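Local coordinates for DSBA-like thioredoxin domain-containing protein (Nitrosomonas europaea, PDB 2IN3), which probably acts as a thiol-disulfide oxidoreductase of the DsbA family, FrnE-like subfamily, and is a putative protein disulfide isomerase, at residues W11-P16 with A170-S175; Q33-F38 with T207-H212; D92-C97 with A164-V169. All coordinates share one frame; numbering follows the deposited sequence.

Interaction 1: residues W11-P16 with A170-S175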
loop_
_atom_site.group_PDB
_atom_site.type_symbol
_atom_site.label_atom_id
_atom_site.label_comp_id
_atom_site.label_asym_id
_atom_site.label_seq_id
_atom_site.Cartn_x
_atom_site.Cartn_y
_atom_site.Cartn_z
ATOM N N TRP A 11 -0.542 -6.632 -9.846
ATOM C CA TRP A 11 -1.209 -5.810 -8.832
ATOM C C TRP A 11 -0.615 -6.012 -7.436
ATOM O O TRP A 11 -0.626 -7.132 -6.901
ATOM C CB TRP A 11 -2.715 -6.117 -8.791
ATOM C CG TRP A 11 -3.463 -5.697 -10.004
ATOM C CD1 TRP A 11 -3.937 -6.504 -11.004
ATOM C CD2 TRP A 11 -3.835 -4.357 -10.357
ATOM N NE1 TRP A 11 -4.593 -5.745 -11.961
ATOM C CE2 TRP A 11 -4.548 -4.428 -11.582
ATOM C CE3 TRP A 11 -3.632 -3.101 -9.756
ATOM C CZ2 TRP A 11 -5.054 -3.284 -12.232
ATOM C CZ3 TRP A 11 -4.156 -1.962 -10.396
ATOM C CH2 TRP A 11 -4.847 -2.069 -11.618
ATOM N N TYR A 12 -0.151 -4.925 -6.848
ATOM C CA TYR A 12 0.260 -4.915 -5.456
ATOM C C TYR A 12 -0.923 -4.440 -4.610
ATOM O O TYR A 12 -1.332 -3.284 -4.703
ATOM C CB TYR A 12 1.482 -3.992 -5.269
ATOM C CG TYR A 12 1.984 -3.893 -3.844
ATOM C CD1 TYR A 12 2.149 -5.035 -3.052
ATOM C CD2 TYR A 12 2.298 -2.662 -3.308
ATOM C CE1 TYR A 12 2.659 -4.931 -1.731
ATOM C CE2 TYR A 12 2.798 -2.526 -1.976
ATOM C CZ TYR A 12 2.956 -3.667 -1.210
ATOM O OH TYR A 12 3.444 -3.538 0.069
ATOM N N ILE A 13 -1.496 -5.363 -3.834
ATOM C CA ILE A 13 -2.716 -5.085 -3.102
ATOM C C ILE A 13 -2.292 -4.855 -1.668
ATOM O O ILE A 13 -1.866 -5.792 -0.958
ATOM C CB ILE A 13 -3.754 -6.243 -3.208
ATOM C CG1 ILE A 13 -4.110 -6.507 -4.690
ATOM C CG2 ILE A 13 -4.998 -5.902 -2.424
ATOM C CD1 ILE A 13 -4.947 -7.758 -4.950
ATOM N N ALA A 14 -2.409 -3.605 -1.254
ATOM C CA ALA A 14 -1.760 -3.138 -0.020
ATOM C C ALA A 14 -2.413 -1.891 0.509
ATOM O O ALA A 14 -3.114 -1.187 -0.225
ATOM C CB ALA A 14 -0.287 -2.916 -0.237
ATOM N N ASP A 15 -2.193 -1.641 1.787
ATOM C CA ASP A 15 -2.687 -0.461 2.464
ATOM C C ASP A 15 -1.488 0.166 3.176
ATOM O O ASP A 15 -0.745 -0.550 3.855
ATOM C CB ASP A 15 -3.718 -0.901 3.510
ATOM C CG ASP A 15 -4.418 0.271 4.161
ATOM O OD1 ASP A 15 -3.739 1.079 4.835
ATOM O OD2 ASP A 15 -5.660 0.397 3.982
ATOM N N PRO A 16 -1.290 1.494 3.029
ATOM C CA PRO A 16 -0.193 2.228 3.689
ATOM C C PRO A 16 -0.167 2.051 5.224
ATOM O O PRO A 16 0.894 2.213 5.831
ATOM C CB PRO A 16 -0.536 3.701 3.409
ATOM C CG PRO A 16 -1.435 3.694 2.267
ATOM C CD PRO A 16 -2.170 2.396 2.261
ATOM N N ALA A 170 -12.200 -7.386 -2.407
ATOM C CA ALA A 170 -13.150 -8.298 -1.765
ATOM C C ALA A 170 -13.651 -9.346 -2.745
ATOM O O ALA A 170 -13.710 -10.535 -2.417
ATOM C CB ALA A 170 -14.325 -7.523 -1.165
ATOM N N GLN A 171 -13.993 -8.906 -3.950
ATOM C CA GLN A 171 -14.519 -9.781 -5.005
ATOM C C GLN A 171 -13.495 -10.850 -5.395
ATOM O O GLN A 171 -13.852 -12.023 -5.625
ATOM C CB GLN A 171 -14.991 -8.937 -6.204
ATOM C CG GLN A 171 -15.305 -9.695 -7.500
ATOM C CD GLN A 171 -14.720 -8.988 -8.732
ATOM O OE1 GLN A 171 -14.748 -7.748 -8.840
ATOM N NE2 GLN A 171 -14.183 -9.779 -9.666
ATOM N N TRP A 172 -12.228 -10.457 -5.421
ATOM C CA TRP A 172 -11.143 -11.374 -5.719
ATOM C C TRP A 172 -10.813 -12.338 -4.570
ATOM O O TRP A 172 -9.907 -13.155 -4.698
ATOM C CB TRP A 172 -9.876 -10.618 -6.108
ATOM C CG TRP A 172 -9.943 -9.932 -7.422
ATOM C CD1 TRP A 172 -10.974 -9.950 -8.319
ATOM C CD2 TRP A 172 -8.906 -9.147 -8.012
ATOM N NE1 TRP A 172 -10.652 -9.187 -9.419
ATOM C CE2 TRP A 172 -9.380 -8.698 -9.262
ATOM C CE3 TRP A 172 -7.619 -8.762 -7.596
ATOM C CZ2 TRP A 172 -8.612 -7.884 -10.105
ATOM C CZ3 TRP A 172 -6.861 -7.972 -8.436
ATOM C CH2 TRP A 172 -7.363 -7.536 -9.679
ATOM N N GLY A 173 -11.512 -12.212 -3.447
ATOM C CA GLY A 173 -11.296 -13.098 -2.303
ATOM C C GLY A 173 -9.976 -12.940 -1.555
ATOM O O GLY A 173 -9.515 -13.892 -0.911
ATOM N N ILE A 174 -9.367 -11.754 -1.604
ATOM C CA ILE A 174 -8.049 -11.571 -0.979
ATOM C C ILE A 174 -8.157 -11.601 0.555
ATOM O O ILE A 174 -8.842 -10.780 1.149
ATOM C CB ILE A 174 -7.340 -10.262 -1.431
ATOM C CG1 ILE A 174 -7.358 -10.083 -2.960
ATOM C CG2 ILE A 174 -5.908 -10.176 -0.861
ATOM C CD1 ILE A 174 -6.585 -11.114 -3.756
ATOM N N SER A 175 -7.445 -12.533 1.188
ATOM C CA SER A 175 -7.617 -12.772 2.633
ATOM C C SER A 175 -6.436 -12.289 3.489
ATOM O O SER A 175 -6.538 -12.206 4.722
ATOM C CB SER A 175 -7.888 -14.255 2.907
ATOM O OG SER A 175 -6.753 -15.037 2.554
#

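Interaction 2: residues Q33-F38 with T207-H212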
loop_
_atom_site.group_PDB
_atom_site.type_symbol
_atom_site.label_atom_id
_atom_site.label_comp_id
_atom_site.label_asym_id
_atom_site.label_seq_id
_atom_site.Cartn_x
_atom_site.Cartn_y
_atom_site.Cartn_z
ATOM N N GLN A 33 12.039 -3.117 -9.589
ATOM C CA GLN A 33 13.296 -2.815 -10.248
ATOM C C GLN A 33 13.650 -3.933 -11.244
ATOM O O GLN A 33 14.093 -3.634 -12.346
ATOM C CB GLN A 33 14.412 -2.590 -9.221
ATOM C CG GLN A 33 14.254 -1.243 -8.456
ATOM C CD GLN A 33 15.185 -1.081 -7.231
ATOM O OE1 GLN A 33 15.700 -2.072 -6.657
ATOM N NE2 GLN A 33 15.383 0.174 -6.814
ATOM N N GLU A 34 13.378 -5.187 -10.880
ATOM C CA GLU A 34 13.849 -6.331 -11.653
ATOM C C GLU A 34 12.901 -6.749 -12.784
ATOM O O GLU A 34 13.354 -7.137 -13.880
ATOM C CB GLU A 34 14.100 -7.511 -10.720
ATOM C CG GLU A 34 15.262 -8.356 -11.167
ATOM C CD GLU A 34 15.404 -9.651 -10.380
ATOM O OE1 GLU A 34 15.912 -10.605 -10.974
ATOM O OE2 GLU A 34 15.037 -9.703 -9.183
ATOM N N TYR A 35 11.595 -6.652 -12.535
ATOM C CA TYR A 35 10.601 -7.200 -13.453
ATOM C C TYR A 35 9.845 -6.207 -14.341
ATOM O O TYR A 35 8.983 -6.627 -15.119
ATOM C CB TYR A 35 9.593 -8.050 -12.680
ATOM C CG TYR A 35 10.177 -9.320 -12.088
ATOM C CD1 TYR A 35 10.052 -10.545 -12.749
ATOM C CD2 TYR A 35 10.862 -9.282 -10.875
ATOM C CE1 TYR A 35 10.614 -11.724 -12.212
ATOM C CE2 TYR A 35 11.418 -10.428 -10.329
ATOM C CZ TYR A 35 11.274 -11.645 -10.982
ATOM O OH TYR A 35 11.805 -12.768 -10.400
ATOM N N SER A 36 10.163 -4.916 -14.252
ATOM C CA SER A 36 9.328 -3.894 -14.913
ATOM C C SER A 36 9.392 -3.876 -16.444
ATOM O O SER A 36 8.591 -3.192 -17.096
ATOM C CB SER A 36 9.568 -2.502 -14.319
ATOM O OG SER A 36 8.935 -2.408 -13.051
ATOM N N ALA A 37 10.333 -4.618 -17.024
ATOM C CA ALA A 37 10.356 -4.813 -18.462
ATOM C C ALA A 37 9.339 -5.871 -18.895
ATOM O O ALA A 37 8.976 -5.926 -20.064
ATOM C CB ALA A 37 11.767 -5.175 -18.965
ATOM N N PHE A 38 8.841 -6.659 -17.946
ATOM C CA PHE A 38 8.039 -7.848 -18.243
ATOM C C PHE A 38 6.640 -7.819 -17.620
ATOM O O PHE A 38 5.732 -8.499 -18.102
ATOM C CB PHE A 38 8.789 -9.086 -17.746
ATOM C CG PHE A 38 10.224 -9.117 -18.195
ATOM C CD1 PHE A 38 10.533 -9.296 -19.544
ATOM C CD2 PHE A 38 11.263 -8.944 -17.273
ATOM C CE1 PHE A 38 11.853 -9.313 -19.981
ATOM C CE2 PHE A 38 12.592 -8.950 -17.702
ATOM C CZ PHE A 38 12.880 -9.146 -19.057
ATOM N N THR A 207 8.275 -18.542 -12.328
ATOM C CA THR A 207 7.456 -19.674 -12.789
ATOM C C THR A 207 6.224 -19.183 -13.546
ATOM O O THR A 207 5.879 -19.726 -14.607
ATOM C CB THR A 207 7.070 -20.589 -11.578
ATOM O OG1 THR A 207 8.266 -21.151 -11.040
ATOM C CG2 THR A 207 6.136 -21.724 -12.001
ATOM N N TRP A 208 5.577 -18.146 -13.022
ATOM C CA TRP A 208 4.433 -17.546 -13.721
ATOM C C TRP A 208 4.844 -17.115 -15.136
ATOM O O TRP A 208 4.208 -17.518 -16.115
ATOM C CB TRP A 208 3.775 -16.372 -12.932
ATOM C CG TRP A 208 2.477 -16.006 -13.621
ATOM C CD1 TRP A 208 1.243 -16.556 -13.386
ATOM C CD2 TRP A 208 2.314 -15.127 -14.746
ATOM N NE1 TRP A 208 0.318 -16.032 -14.261
ATOM C CE2 TRP A 208 0.947 -15.165 -15.113
ATOM C CE3 TRP A 208 3.187 -14.308 -15.474
ATOM C CZ2 TRP A 208 0.429 -14.417 -16.190
ATOM C CZ3 TRP A 208 2.669 -13.548 -16.536
ATOM C CH2 TRP A 208 1.303 -13.611 -16.878
ATOM N N LEU A 209 5.916 -16.326 -15.249
ATOM C CA LEU A 209 6.401 -15.881 -16.578
ATOM C C LEU A 209 6.836 -17.025 -17.510
ATOM O O LEU A 209 6.622 -16.941 -18.717
ATOM C CB LEU A 209 7.532 -14.844 -16.442
ATOM C CG LEU A 209 7.117 -13.503 -15.816
ATOM C CD1 LEU A 209 8.323 -12.810 -15.161
ATOM C CD2 LEU A 209 6.377 -12.596 -16.823
ATOM N N GLN A 210 7.443 -18.073 -16.947
ATOM C CA GLN A 210 7.832 -19.268 -17.720
ATOM C C GLN A 210 6.600 -20.003 -18.256
ATOM O O GLN A 210 6.573 -20.411 -19.410
ATOM C CB GLN A 210 8.681 -20.229 -16.868
ATOM C CG GLN A 210 8.954 -21.606 -17.541
ATOM C CD GLN A 210 9.454 -22.678 -16.569
ATOM O OE1 GLN A 210 9.625 -22.434 -15.372
ATOM N NE2 GLN A 210 9.699 -23.875 -17.092
ATOM N N GLN A 211 5.582 -20.158 -17.408
ATOM C CA GLN A 211 4.354 -20.879 -17.772
ATOM C C GLN A 211 3.411 -20.043 -18.627
ATOM O O GLN A 211 2.577 -20.586 -19.361
ATOM C CB GLN A 211 3.615 -21.343 -16.516
ATOM C CG GLN A 211 4.352 -22.413 -15.741
ATOM C CD GLN A 211 3.740 -22.690 -14.378
ATOM O OE1 GLN A 211 3.000 -21.867 -13.824
ATOM N NE2 GLN A 211 4.066 -23.852 -13.817
ATOM N N HIS A 212 3.539 -18.726 -18.517
ATOM C CA HIS A 212 2.652 -17.790 -19.197
ATOM C C HIS A 212 3.451 -16.856 -20.080
ATOM O O HIS A 212 3.831 -15.755 -19.682
ATOM C CB HIS A 212 1.781 -17.039 -18.189
ATOM C CG HIS A 212 0.911 -17.948 -17.379
ATOM N ND1 HIS A 212 -0.351 -18.326 -17.789
ATOM C CD2 HIS A 212 1.143 -18.604 -16.217
ATOM C CE1 HIS A 212 -0.863 -19.163 -16.904
ATOM N NE2 HIS A 212 0.022 -19.348 -15.939
#

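Interaction 3: residues D92-C97 with A164-V169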
loop_
_atom_site.group_PDB
_atom_site.type_symbol
_atom_site.label_atom_id
_atom_site.label_comp_id
_atom_site.label_asym_id
_atom_site.label_seq_id
_atom_site.Cartn_x
_atom_site.Cartn_y
_atom_site.Cartn_z
ATOM N N ASP A 92 -8.301 5.163 10.709
ATOM C CA ASP A 92 -9.028 5.277 9.440
ATOM C C ASP A 92 -8.092 5.164 8.243
ATOM O O ASP A 92 -7.333 6.099 7.935
ATOM C CB ASP A 92 -9.819 6.592 9.363
ATOM C CG ASP A 92 -10.647 6.710 8.074
ATOM O OD1 ASP A 92 -10.849 5.684 7.373
ATOM O OD2 ASP A 92 -11.114 7.832 7.753
ATOM N N THR A 93 -8.139 4.021 7.565
ATOM C CA THR A 93 -7.208 3.751 6.474
ATOM C C THR A 93 -7.673 4.301 5.106
ATOM O O THR A 93 -6.892 4.330 4.153
ATOM C CB THR A 93 -6.884 2.240 6.351
ATOM O OG1 THR A 93 -8.080 1.532 6.050
ATOM C CG2 THR A 93 -6.321 1.644 7.671
ATOM N N GLU A 94 -8.909 4.773 5.003
ATOM C CA GLU A 94 -9.429 5.176 3.698
ATOM C C GLU A 94 -8.759 6.404 3.063
ATOM O O GLU A 94 -8.502 6.394 1.845
ATOM C CB GLU A 94 -10.974 5.299 3.703
ATOM C CG GLU A 94 -11.603 5.521 2.336
ATOM C CD GLU A 94 -11.623 6.982 1.928
ATOM O OE1 GLU A 94 -11.454 7.833 2.826
ATOM O OE2 GLU A 94 -11.822 7.289 0.723
ATOM N N PRO A 95 -8.568 7.507 3.834
ATOM C CA PRO A 95 -7.946 8.667 3.188
ATOM C C PRO A 95 -6.555 8.415 2.582
ATOM O O PRO A 95 -6.285 8.918 1.499
ATOM C CB PRO A 95 -7.884 9.695 4.318
ATOM C CG PRO A 95 -9.113 9.362 5.145
ATOM C CD PRO A 95 -9.022 7.851 5.197
ATOM N N ALA A 96 -5.702 7.640 3.255
ATOM C CA ALA A 96 -4.383 7.365 2.715
ATOM C C ALA A 96 -4.524 6.534 1.436
ATOM O O ALA A 96 -3.827 6.787 0.459
ATOM C CB ALA A 96 -3.500 6.639 3.749
ATOM N N CYS A 97 -5.398 5.536 1.451
ATOM C CA CYS A 97 -5.688 4.780 0.210
ATOM C C CYS A 97 -6.137 5.707 -0.930
ATOM O O CYS A 97 -5.649 5.604 -2.063
ATOM C CB CYS A 97 -6.749 3.718 0.469
ATOM S SG CYS A 97 -6.171 2.390 1.467
ATOM N N ALA A 164 -14.275 1.461 -5.263
ATOM C CA ALA A 164 -14.346 0.371 -6.249
ATOM C C ALA A 164 -13.180 -0.623 -6.127
ATOM O O ALA A 164 -13.399 -1.842 -6.299
ATOM C CB ALA A 164 -14.488 0.886 -7.674
ATOM N N GLY A 165 -11.979 -0.088 -5.870
ATOM C CA GLY A 165 -10.758 -0.874 -5.541
ATOM C C GLY A 165 -11.021 -1.787 -4.356
ATOM O O GLY A 165 -10.775 -2.991 -4.438
ATOM N N PHE A 166 -11.527 -1.239 -3.249
ATOM C CA PHE A 166 -11.791 -2.075 -2.068
ATOM C C PHE A 166 -12.758 -3.222 -2.412
ATOM O O PHE A 166 -12.566 -4.378 -1.987
ATOM C CB PHE A 166 -12.421 -1.258 -0.927
ATOM C CG PHE A 166 -11.584 -0.128 -0.401
ATOM C CD1 PHE A 166 -10.203 -0.073 -0.598
ATOM C CD2 PHE A 166 -12.184 0.855 0.381
ATOM C CE1 PHE A 166 -9.417 0.994 -0.088
ATOM C CE2 PHE A 166 -11.410 1.915 0.905
ATOM C CZ PHE A 166 -10.034 1.981 0.678
ATOM N N GLN A 167 -13.807 -2.894 -3.174
ATOM C CA GLN A 167 -14.797 -3.867 -3.579
ATOM C C GLN A 167 -14.202 -4.945 -4.480
ATOM O O GLN A 167 -14.548 -6.120 -4.343
ATOM C CB GLN A 167 -15.969 -3.178 -4.264
ATOM C CG GLN A 167 -16.813 -2.344 -3.293
ATOM C CD GLN A 167 -17.815 -1.442 -4.005
ATOM O OE1 GLN A 167 -17.725 -1.220 -5.224
ATOM N NE2 GLN A 167 -18.773 -0.907 -3.246
ATOM N N ARG A 168 -13.307 -4.554 -5.389
ATOM C CA ARG A 168 -12.673 -5.535 -6.279
ATOM C C ARG A 168 -11.766 -6.496 -5.500
ATOM O O ARG A 168 -11.729 -7.703 -5.785
ATOM C CB ARG A 168 -11.860 -4.851 -7.372
ATOM C CG ARG A 168 -11.752 -5.699 -8.641
ATOM C CD ARG A 168 -10.909 -5.000 -9.721
ATOM N NE ARG A 168 -11.503 -3.737 -10.188
ATOM C CZ ARG A 168 -11.113 -2.515 -9.798
ATOM N NH1 ARG A 168 -10.121 -2.349 -8.924
ATOM N NH2 ARG A 168 -11.725 -1.436 -10.273
ATOM N N VAL A 169 -11.072 -5.958 -4.501
ATOM C CA VAL A 169 -10.211 -6.761 -3.631
ATOM C C VAL A 169 -11.048 -7.805 -2.930
ATOM O O VAL A 169 -10.689 -8.988 -2.915
ATOM C CB VAL A 169 -9.466 -5.878 -2.604
ATOM C CG1 VAL A 169 -8.884 -6.737 -1.445
ATOM C CG2 VAL A 169 -8.375 -5.057 -3.311
#

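Interaction 1: residues W11-P16 with A170-S175
Trp172 turns the edge of its six-membered ring onto one face of the Trp11 indole. This is an edge-to-face (T-shaped) pair: the five-membered ring of Trp11 and the six-membered ring of Trp172 have centroids 5.5 Å apart and planes at 63°. Trp172 CH2 makes the touch, 3.8 Å from Trp11 CD1. The same edge of Trp172 carries a second neighbour. Ile13 CD1 lies near the ring plane, 3.9 Å from Trp172 CE3. Trp11 NE1 is hydrogen-bonded to Glu183 OE1 of the neighbouring strand 179-184, which ties down the polar end of that indole.

The contact joins strand 9-14 of the central sheet of the thioredoxin fold to the end of helix 156-171. Gly173, at positive phi, is the first residue past the helix, in a Schellman motif. The chain then turns back toward the sheet and brings Ile174 in beside Trp172. Ile13 and Ile174 reach toward each other tip to tip, with Ile13 CD1 3.9 Å from Ile174 CG1. Ile13 CG1 stands anti to the carbonyl carbon (chi1 -58°), and chi2 is extended at 171°. This carries CD1 out to both partners. Were Trp172 an alanine, the face of Trp11 would probably lose its edge partner and a gap would open beside Ile13 CD1. Trp172 also rests on Met44, and Ile174 on Ala179 and Val181.

Interaction 2: residues Q33-F38 with T207-H212
Tyr35 and Phe38 both meet one leucine, Leu209, where two helix ends come together. The contact is plain packing at the periphery of the thioredoxin fold. It joins the end of helix 19-35, and the turn after it, to the last turn of the C-terminal helix 198-211.

In sequence order, Tyr35 is the first residue to touch, and it is buried. Its CG is anti to the carbonyl carbon (chi1 -67°), and this torsion lays one ring edge against Leu209. Leu209 CD1 comes to that edge, near the ring plane, not over a face. It lies 3.7 Å from Tyr35 CD1 and 3.9 Å from Tyr35 CE1. The phenol end is fixed separately, because Tyr35 OH is hydrogen-bonded to Asp206 OD1. The ring also touches Arg202 and Leu205. The tyrosine is thus held by a polar bond at its hydroxyl and by apolar contacts along its ring.

Ser36 and Ala37 carry the chain round the turn. The backbone bond from Phe38 N to Tyr35 O, 2.8 Å long, draws this turn together. Phe38 then sets out toward Leu209, but its ring leads away, and Ala37 CB sits over the centre of one ring face. What remains near the leucine is the root of the side chain. On the leucine's own helix, the backbone bond from His212 N to Trp208 O, also 2.8 Å, closes the last turn. Leu209 divides its two methyls: CD1 goes to the tyrosine edge, while CD2 lies 4.4 Å from Phe38 CB and 4.3 Å from Phe38 O.

Interaction 3: residues D92-C97 with A164-V169
Cys97 sets its sulfur beside the rim of the Phe166 ring, a sulfur-aromatic contact made at the edge. Cys97 SG is 5.0 Å from the ring centroid of Phe166 and 78° off the ring normal. The methylene next to it comes closer: Cys97 CB lies in the ring plane, 3.7 Å from Phe166 CZ. With SG anti to the carbonyl carbon (chi1 -70°), both atoms of the side chain face the same end of the ring.

Glu94, one turn earlier in the helix, meets another part of that rim. Its CG lies near the ring plane, 3.9 Å from Phe166 CE2. The chain of Glu94 bends at chi2 (-85°), and the carboxylate stands nearly perpendicular to the ring. Across this contact Glu94 touches Phe166 through CG. The charged end is engaged in a salt bridge from OE2 to Arg98.

The start of this helix is capped by Asp92. Its OD1 accepts from Glu94 N at 3.2 Å, and the donor comes from above the carboxylate plane.

Phe166 thus bridges helix 156-171 to the first turn of helix 94-106, in the helical part of this DsbA-like fold. Thr162, a turn before Phe166, touches both Glu94 and Cys97. Cys97 rests on Pro45 of strand 40-45 and on Asp15 in the loop after strand 9-14, and Val169 and Arg168 rest on Met44 of strand 40-45.

In the fold
Interactions 1 and 3 are neighbours, with centres about 9 Å apart, and both use helix 156-171. They touch directly: Ile13 CG2 is 3.6 Å from Val169 CG2, and Asp15 OD2 is 3.2 Å from Cys97 SG. Interaction 1 ties helix 156-171 to strand 9-14; interaction 3 ties the same helix to helix 94-106. Interaction 2 stands apart, its centre about 20 Å from that of interaction 1 and 27 Å from that of interaction 3. Cys18 and Cys21, a CxxC pattern at the start of helix 19-35, are consistent with a thioredoxin-type active site. The side chain of Ile13 lies near this pattern without touching it; interaction 2 involves the other end of that helix.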